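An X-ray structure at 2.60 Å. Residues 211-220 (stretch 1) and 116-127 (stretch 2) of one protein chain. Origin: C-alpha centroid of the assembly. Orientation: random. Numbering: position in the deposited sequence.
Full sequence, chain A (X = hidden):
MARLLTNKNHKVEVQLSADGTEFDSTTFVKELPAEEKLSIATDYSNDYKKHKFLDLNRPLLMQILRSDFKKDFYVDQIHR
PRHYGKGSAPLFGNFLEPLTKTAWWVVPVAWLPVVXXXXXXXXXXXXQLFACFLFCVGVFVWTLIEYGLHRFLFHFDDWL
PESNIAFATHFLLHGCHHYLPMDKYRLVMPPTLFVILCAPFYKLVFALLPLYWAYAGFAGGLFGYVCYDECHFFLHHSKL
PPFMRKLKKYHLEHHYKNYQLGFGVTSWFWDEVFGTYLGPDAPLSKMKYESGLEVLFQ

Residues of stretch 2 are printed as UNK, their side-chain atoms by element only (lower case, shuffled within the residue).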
ATOM      1  N   LEU A 211     -25.532  12.409  14.241  1.00 69.99           N
ATOM      2  CA  LEU A 211     -25.562  10.958  14.196  1.00 74.51           C
ATOM      3  C   LEU A 211     -25.766  10.350  12.800  1.00 84.89           C
ATOM      4  O   LEU A 211     -24.883   9.651  12.297  1.00 91.02           O
ATOM      5  CB  LEU A 211     -26.642  10.463  15.154  1.00 62.91           C
ATOM      6  CG  LEU A 211     -26.622   8.994  15.547  1.00 63.52           C
ATOM      7  CD1 LEU A 211     -26.598   8.903  17.043  1.00 75.37           C
ATOM      8  CD2 LEU A 211     -27.872   8.350  15.037  1.00 70.00           C
ATOM      9  N   TYR A 212     -26.900  10.622  12.160  1.00 83.52           N
ATOM     10  CA  TYR A 212     -27.218   9.930  10.905  1.00 75.61           C
ATOM     11  C   TYR A 212     -26.445  10.496   9.729  1.00 74.12           C
ATOM     12  O   TYR A 212     -26.373   9.869   8.670  1.00 76.09           O
ATOM     13  CB  TYR A 212     -28.715   9.977  10.624  1.00 72.16           C
ATOM     14  CG  TYR A 212     -29.511   9.241  11.665  1.00 86.28           C
ATOM     15  CD1 TYR A 212     -29.416   7.861  11.779  1.00 91.69           C
ATOM     16  CD2 TYR A 212     -30.340   9.917  12.548  1.00 86.16           C
ATOM     17  CE1 TYR A 212     -30.134   7.172  12.733  1.00 86.25           C
ATOM     18  CE2 TYR A 212     -31.064   9.231  13.508  1.00 84.61           C
ATOM     19  CZ  TYR A 212     -30.956   7.860  13.590  1.00 83.27           C
ATOM     20  OH  TYR A 212     -31.663   7.167  14.537  1.00 96.89           O
ATOM     21  N   TRP A 213     -25.860  11.675   9.918  1.00 70.48           N
ATOM     22  CA  TRP A 213     -24.921  12.216   8.944  1.00 71.68           C
ATOM     23  C   TRP A 213     -23.641  11.389   8.971  1.00 74.50           C
ATOM     24  O   TRP A 213     -22.959  11.231   7.956  1.00 71.55           O
ATOM     25  CB  TRP A 213     -24.577  13.679   9.240  1.00 79.42           C
ATOM     26  CG  TRP A 213     -25.677  14.700   9.062  1.00 89.96           C
ATOM     27  CD1 TRP A 213     -27.028  14.497   9.135  1.00 89.54           C
ATOM     28  CD2 TRP A 213     -25.497  16.098   8.794  1.00 88.58           C
ATOM     29  NE1 TRP A 213     -27.698  15.683   8.917  1.00 84.64           N
ATOM     30  CE2 TRP A 213     -26.779  16.681   8.711  1.00 86.44           C
ATOM     31  CE3 TRP A 213     -24.372  16.912   8.609  1.00 84.63           C
ATOM     32  CZ2 TRP A 213     -26.968  18.041   8.452  1.00 87.97           C
ATOM     33  CZ3 TRP A 213     -24.560  18.266   8.350  1.00 81.00           C
ATOM     34  CH2 TRP A 213     -25.849  18.813   8.271  1.00 82.42           C
ATOM     35  N   ALA A 214     -23.301  10.891  10.159  1.00 78.16           N
ATOM     36  CA  ALA A 214     -22.095  10.100  10.340  1.00 64.53           C
ATOM     37  C   ALA A 214     -22.282   8.736   9.703  1.00 62.78           C
ATOM     38  O   ALA A 214     -21.369   8.221   9.074  1.00 65.98           O
ATOM     39  CB  ALA A 214     -21.754   9.965  11.805  1.00 69.43           C
ATOM     40  N   TYR A 215     -23.474   8.162   9.854  1.00 60.03           N
ATOM     41  CA  TYR A 215     -23.790   6.898   9.208  1.00 69.26           C
ATOM     42  C   TYR A 215     -23.564   6.977   7.710  1.00 72.75           C
ATOM     43  O   TYR A 215     -22.865   6.135   7.139  1.00 81.15           O
ATOM     44  CB  TYR A 215     -25.229   6.483   9.502  1.00 72.52           C
ATOM     45  CG  TYR A 215     -25.375   5.828  10.849  1.00 81.30           C
ATOM     46  CD1 TYR A 215     -25.123   4.471  11.014  1.00 78.08           C
ATOM     47  CD2 TYR A 215     -25.745   6.567  11.963  1.00 85.89           C
ATOM     48  CE1 TYR A 215     -25.238   3.873  12.241  1.00 72.26           C
ATOM     49  CE2 TYR A 215     -25.866   5.973  13.198  1.00 79.73           C
ATOM     50  CZ  TYR A 215     -25.611   4.628  13.328  1.00 78.00           C
ATOM     51  OH  TYR A 215     -25.736   4.041  14.561  1.00 90.41           O
ATOM     52  N   ALA A 216     -24.138   7.997   7.083  1.00 68.02           N
ATOM     53  CA  ALA A 216     -24.022   8.180   5.636  1.00 66.28           C
ATOM     54  C   ALA A 216     -22.599   8.548   5.232  1.00 67.46           C
ATOM     55  O   ALA A 216     -22.078   8.043   4.237  1.00 68.80           O
ATOM     56  CB  ALA A 216     -24.994   9.248   5.161  1.00 65.19           C
ATOM     57  N   GLY A 217     -21.978   9.437   6.003  1.00 60.92           N
ATOM     58  CA  GLY A 217     -20.622   9.879   5.724  1.00 56.46           C
ATOM     59  C   GLY A 217     -19.602   8.766   5.892  1.00 70.95           C
ATOM     60  O   GLY A 217     -18.740   8.571   5.034  1.00 72.84           O
ATOM     61  N   PHE A 218     -19.688   8.036   7.003  1.00 65.90           N
ATOM     62  CA  PHE A 218     -18.785   6.921   7.237  1.00 63.21           C
ATOM     63  C   PHE A 218     -18.992   5.818   6.202  1.00 66.34           C
ATOM     64  O   PHE A 218     -18.023   5.198   5.756  1.00 70.07           O
ATOM     65  CB  PHE A 218     -18.966   6.339   8.643  1.00 65.98           C
ATOM     66  CG  PHE A 218     -18.101   5.147   8.909  1.00 68.65           C
ATOM     67  CD1 PHE A 218     -16.731   5.302   9.111  1.00 70.73           C
ATOM     68  CD2 PHE A 218     -18.643   3.870   8.938  1.00 72.50           C
ATOM     69  CE1 PHE A 218     -15.913   4.198   9.349  1.00 65.51           C
ATOM     70  CE2 PHE A 218     -17.829   2.759   9.181  1.00 70.15           C
ATOM     71  CZ  PHE A 218     -16.462   2.929   9.380  1.00 65.43           C
ATOM     72  N   ALA A 219     -20.244   5.567   5.824  1.00 52.84           N
ATOM     73  CA  ALA A 219     -20.509   4.517   4.850  1.00 54.74           C
ATOM     74  C   ALA A 219     -19.745   4.821   3.565  1.00 63.78           C
ATOM     75  O   ALA A 219     -19.151   3.929   2.962  1.00 66.64           O
ATOM     76  CB  ALA A 219     -22.004   4.385   4.582  1.00 60.71           C
ATOM     77  N   GLY A 220     -19.746   6.093   3.168  1.00 67.44           N
ATOM     78  CA  GLY A 220     -19.062   6.533   1.966  1.00 60.56           C
ATOM     79  C   GLY A 220     -17.543   6.417   2.037  1.00 62.28           C
ATOM     80  O   GLY A 220     -16.909   5.896   1.121  1.00 60.61           O
ATOM     81  N   UNK A 116     -23.167  -1.033   3.696  1.00 69.60           N
ATOM     82  CA  UNK A 116     -24.599  -1.128   3.461  1.00 65.08           C
ATOM     83  C   UNK A 116     -25.425  -0.928   4.740  1.00 73.06           C
ATOM     84  O   UNK A 116     -26.507  -0.338   4.694  1.00 79.68           O
ATOM     85  c   UNK A 116     -24.318  -2.583   1.426  1.00 53.28           C
ATOM     86  c   UNK A 116     -24.947  -2.481   2.820  1.00 61.05           C
ATOM     87  c   UNK A 116     -26.455  -2.674   2.746  1.00 59.40           C
ATOM     88  N   UNK A 117     -24.920  -1.395   5.880  1.00 70.94           N
ATOM     89  CA  UNK A 117     -25.648  -1.218   7.132  1.00 68.79           C
ATOM     90  C   UNK A 117     -25.692   0.249   7.543  1.00 78.87           C
ATOM     91  O   UNK A 117     -26.759   0.771   7.862  1.00 83.31           O
ATOM     92  c   UNK A 117     -25.035  -2.036   8.261  1.00 65.02           C
ATOM     93  c   UNK A 117     -26.604  -0.939  12.117  1.00 82.03           C
ATOM     94  c   UNK A 117     -25.586  -1.661   9.628  1.00 69.35           C
ATOM     95  c   UNK A 117     -25.452  -0.345  11.648  1.00 74.96           C
ATOM     96  c   UNK A 117     -27.258  -1.890  11.354  1.00 66.55           C
ATOM     97  c   UNK A 117     -24.951  -0.705  10.418  1.00 72.24           C
ATOM     98  c   UNK A 117     -26.748  -2.246  10.118  1.00 64.91           C
ATOM     99  o   UNK A 117     -27.096  -0.574  13.358  1.00 92.25           O
ATOM    100  N   UNK A 118     -24.535   0.907   7.556  1.00 74.11           N
ATOM    101  CA  UNK A 118     -24.480   2.311   7.958  1.00 72.50           C
ATOM    102  C   UNK A 118     -25.258   3.212   7.001  1.00 76.39           C
ATOM    103  O   UNK A 118     -25.889   4.177   7.426  1.00 75.17           O
ATOM    104  c   UNK A 118     -23.037   2.789   8.060  1.00 65.30           C
ATOM    105  c   UNK A 118     -22.026   2.906  10.450  1.00 74.34           C
ATOM    106  n   UNK A 118     -21.342   1.998  11.222  1.00 75.81           N
ATOM    107  c   UNK A 118     -22.320   2.294   9.278  1.00 69.71           C
ATOM    108  n   UNK A 118     -21.803   1.021   9.369  1.00 64.17           N
ATOM    109  c   UNK A 118     -21.226   0.868  10.548  1.00 71.87           C
ATOM    110  N   UNK A 119     -25.224   2.899   5.712  1.00 71.43           N
ATOM    111  CA  UNK A 119     -25.953   3.709   4.751  1.00 72.49           C
ATOM    112  C   UNK A 119     -27.449   3.449   4.859  1.00 79.49           C
ATOM    113  O   UNK A 119     -28.252   4.377   4.773  1.00 88.10           O
ATOM    114  s   UNK A 119     -25.922   6.162   2.754  1.00 75.76           S
ATOM    115  c   UNK A 119     -26.431   6.965   1.246  1.00 65.59           C
ATOM    116  c   UNK A 119     -25.472   3.445   3.319  1.00 64.86           C
ATOM    117  c   UNK A 119     -26.065   4.410   2.287  1.00 64.51           C
ATOM    118  N   UNK A 120     -27.821   2.187   5.041  1.00 75.00           N
ATOM    119  CA  UNK A 120     -29.219   1.823   5.195  1.00 72.55           C
ATOM    120  C   UNK A 120     -29.875   2.500   6.390  1.00 75.15           C
ATOM    121  O   UNK A 120     -31.028   2.913   6.304  1.00 81.21           O
ATOM    122  N   UNK A 121     -29.137   2.610   7.497  1.00 66.21           N
ATOM    123  CA  UNK A 121     -29.599   3.305   8.693  1.00 68.39           C
ATOM    124  C   UNK A 121     -29.879   4.769   8.390  1.00 79.06           C
ATOM    125  O   UNK A 121     -30.928   5.305   8.751  1.00 84.83           O
ATOM    126  c   UNK A 121     -28.403   1.812  10.354  1.00 80.78           C
ATOM    127  c   UNK A 121     -28.563   3.237   9.840  1.00 77.07           C
ATOM    128  c   UNK A 121     -28.952   4.188  10.969  1.00 72.92           C
ATOM    129  N   UNK A 122     -28.925   5.414   7.730  1.00 73.47           N
ATOM    130  CA  UNK A 122     -29.066   6.810   7.354  1.00 68.19           C
ATOM    131  C   UNK A 122     -30.293   7.048   6.459  1.00 78.32           C
ATOM    132  O   UNK A 122     -30.988   8.055   6.605  1.00 82.63           O
ATOM    133  c   UNK A 122     -27.801   7.289   6.664  1.00 57.50           C
ATOM    134  N   UNK A 123     -30.569   6.118   5.551  1.00 78.44           N
ATOM    135  CA  UNK A 123     -31.675   6.271   4.605  1.00 71.58           C
ATOM    136  C   UNK A 123     -33.058   6.054   5.235  1.00 80.77           C
ATOM    137  O   UNK A 123     -34.067   6.191   4.554  1.00 91.82           O
ATOM    138  c   UNK A 123     -30.366   5.625   2.449  1.00 65.97           C
ATOM    139  c   UNK A 123     -30.679   6.867   1.634  1.00 63.22           C
ATOM    140  c   UNK A 123     -30.111   4.445   1.526  1.00 63.08           C
ATOM    141  c   UNK A 123     -31.503   5.310   3.423  1.00 57.94           C
ATOM    142  N   UNK A 124     -33.113   5.727   6.522  1.00 82.21           N
ATOM    143  CA  UNK A 124     -34.394   5.520   7.205  1.00 83.01           C
ATOM    144  C   UNK A 124     -34.610   6.625   8.256  1.00 83.00           C
ATOM    145  O   UNK A 124     -35.678   6.755   8.841  1.00104.23           O
ATOM    146  c   UNK A 124     -34.416   4.122   7.845  1.00 90.72           C
ATOM    147  c   UNK A 124     -36.936   4.222   8.708  1.00141.32           C
ATOM    148  n   UNK A 124     -37.230   4.071  11.156  1.00132.46           N
ATOM    149  c   UNK A 124     -37.838   3.729   9.828  1.00137.18           C
ATOM    150  c   UNK A 124     -35.484   3.761   8.925  1.00145.67           C
ATOM    151  N   UNK A 125     -33.611   7.467   8.469  1.00 67.90           N
ATOM    152  CA  UNK A 125     -33.713   8.447   9.541  1.00 66.57           C
ATOM    153  C   UNK A 125     -33.371   9.848   9.089  1.00 71.67           C
ATOM    154  O   UNK A 125     -33.229  10.770   9.901  1.00 79.20           O
ATOM    155  o   UNK A 125     -34.121   6.566  12.035  1.00101.82           O
ATOM    156  n   UNK A 125     -32.477   5.629  10.818  1.00 88.50           N
ATOM    157  c   UNK A 125     -33.187   6.674  11.244  1.00 91.31           C
ATOM    158  c   UNK A 125     -32.811   8.029  10.689  1.00 79.59           C
ATOM    159  N   UNK A 126     -33.267  10.014   7.780  1.00 65.52           N
ATOM    160  CA  UNK A 126     -32.711  11.238   7.229  1.00 60.40           C
ATOM    161  C   UNK A 126     -33.161  11.447   5.787  1.00 67.33           C
ATOM    162  O   UNK A 126     -33.523  10.490   5.106  1.00 76.11           O
ATOM    163  c   UNK A 126     -31.201  11.173   7.318  1.00 77.79           C
ATOM    164  c   UNK A 126     -28.273  13.622   6.133  1.00 86.38           C
ATOM    165  s   UNK A 126     -28.772  12.028   6.773  1.00 81.75           S
ATOM    166  c   UNK A 126     -30.510  12.383   6.845  1.00 90.32           C
ATOM    167  N   UNK A 127     -33.187  12.701   5.343  1.00 74.31           N
ATOM    168  CA  UNK A 127     -33.481  13.008   3.955  1.00 73.62           C
ATOM    169  C   UNK A 127     -32.536  12.193   3.079  1.00 74.51           C
ATOM    170  O   UNK A 127     -31.306  12.353   3.147  1.00 71.31           O
ATOM    171  c   UNK A 127     -33.896  14.906   2.326  1.00 83.21           C
ATOM    172  o   UNK A 127     -33.393  14.488   1.285  1.00 93.50           O
ATOM    173  n   UNK A 127     -34.939  15.738   2.337  1.00 83.73           N
ATOM    174  c   UNK A 127     -33.326  14.506   3.673  1.00 72.38           C
TER

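Position 116 carries three side-chain carbons, the first bonded to the other two. Its CA-to-CB bond points away from stretch 1, which it does not touch. A fork at CB with no further atoms is valine, Val116.

Position 117 has one carbon, then a ring of six carbons bearing one oxygen. The ring comes near the edge of the Tyr215 ring. A phenol on one carbon is tyrosine, Tyr117. Tyr117 CE2 is 4.3 Å from Tyr215 CE1.

Position 118 has one carbon and a five-membered ring of three carbons and two nitrogens. The edge of the Phe218 ring is directed at the face of this ring, with centroids 5.1 Å apart and planes at 61°. The Tyr215 ring lies oblique to it. That imidazole is histidine, His118. Tyr215 CD1 is 3.5 Å from His118 CD2. The backbone also fits closely: Tyr215 CB is 3.2 Å from His118 O.

Position 119 has an unbranched chain of two carbons, a sulfur and one carbon. The sulfur is 4.0 Å from Ala216 CB, and the position's CB is 3.8 Å from Ala219 CB. A thioether ending in a methyl is methionine, Met119.

Position 120 has no side-chain atoms and makes no contact with stretch 1. It is glycine, Gly120. A CB here would clash with Val116 O, 3.0 Å away.

Position 121 again shows one carbon carrying two. One of these branch carbons lies 3.8 Å from the centroid of the Tyr215 ring, 8° off the normal. The residue is valine, Val121, and that carbon is CG1. Val121 CG1 also lies at the edge of the Tyr212 ring, 3.7 Å from Tyr212 CE1.

Position 122 has a single side-chain carbon, 3.7 Å from Ala216 CB and 3.6 Å from Tyr212 O. It is alanine, Ala122.

Position 123 has four carbons, forked at the second, and points away. It is leucine, Leu123.

Position 124 has four carbons in a row ending in nitrogen. It is lysine, Lys124, and it makes no contact with stretch 1.

Position 125 has two carbons, the second carrying one oxygen and one nitrogen. Its CB sits 3.3 Å from the Tyr212 ring centroid, over the face. The amide is asparagine, Asn125. Its ND2 donates a hydrogen bond to Val121 O at 2.6 Å.

Position 126 repeats the unbranched thioether, fully extended. Its terminal carbon is 3.4 Å from Trp213 CD1. It is methionine, Met126; SD is 3.7 Å from Tyr212 O.

Position 127 has two carbons, the second with one oxygen and one nitrogen. It is asparagine, Asn127. It does not reach stretch 1 and instead caps a backbone N just past the stretch.

The helices cross at 144°, with axes 7.5 Å apart at closest approach. No hydrogen bond links them. Ala216 and Ala122 meet through their small side chains. Tyr215 fits as a knob among Tyr117, His118, Val121 and Ala122, while Tyr212 and Trp213 extend the apolar packing to Met126.

Stretch 2, residues 116-127: VYHMGVALKNMN
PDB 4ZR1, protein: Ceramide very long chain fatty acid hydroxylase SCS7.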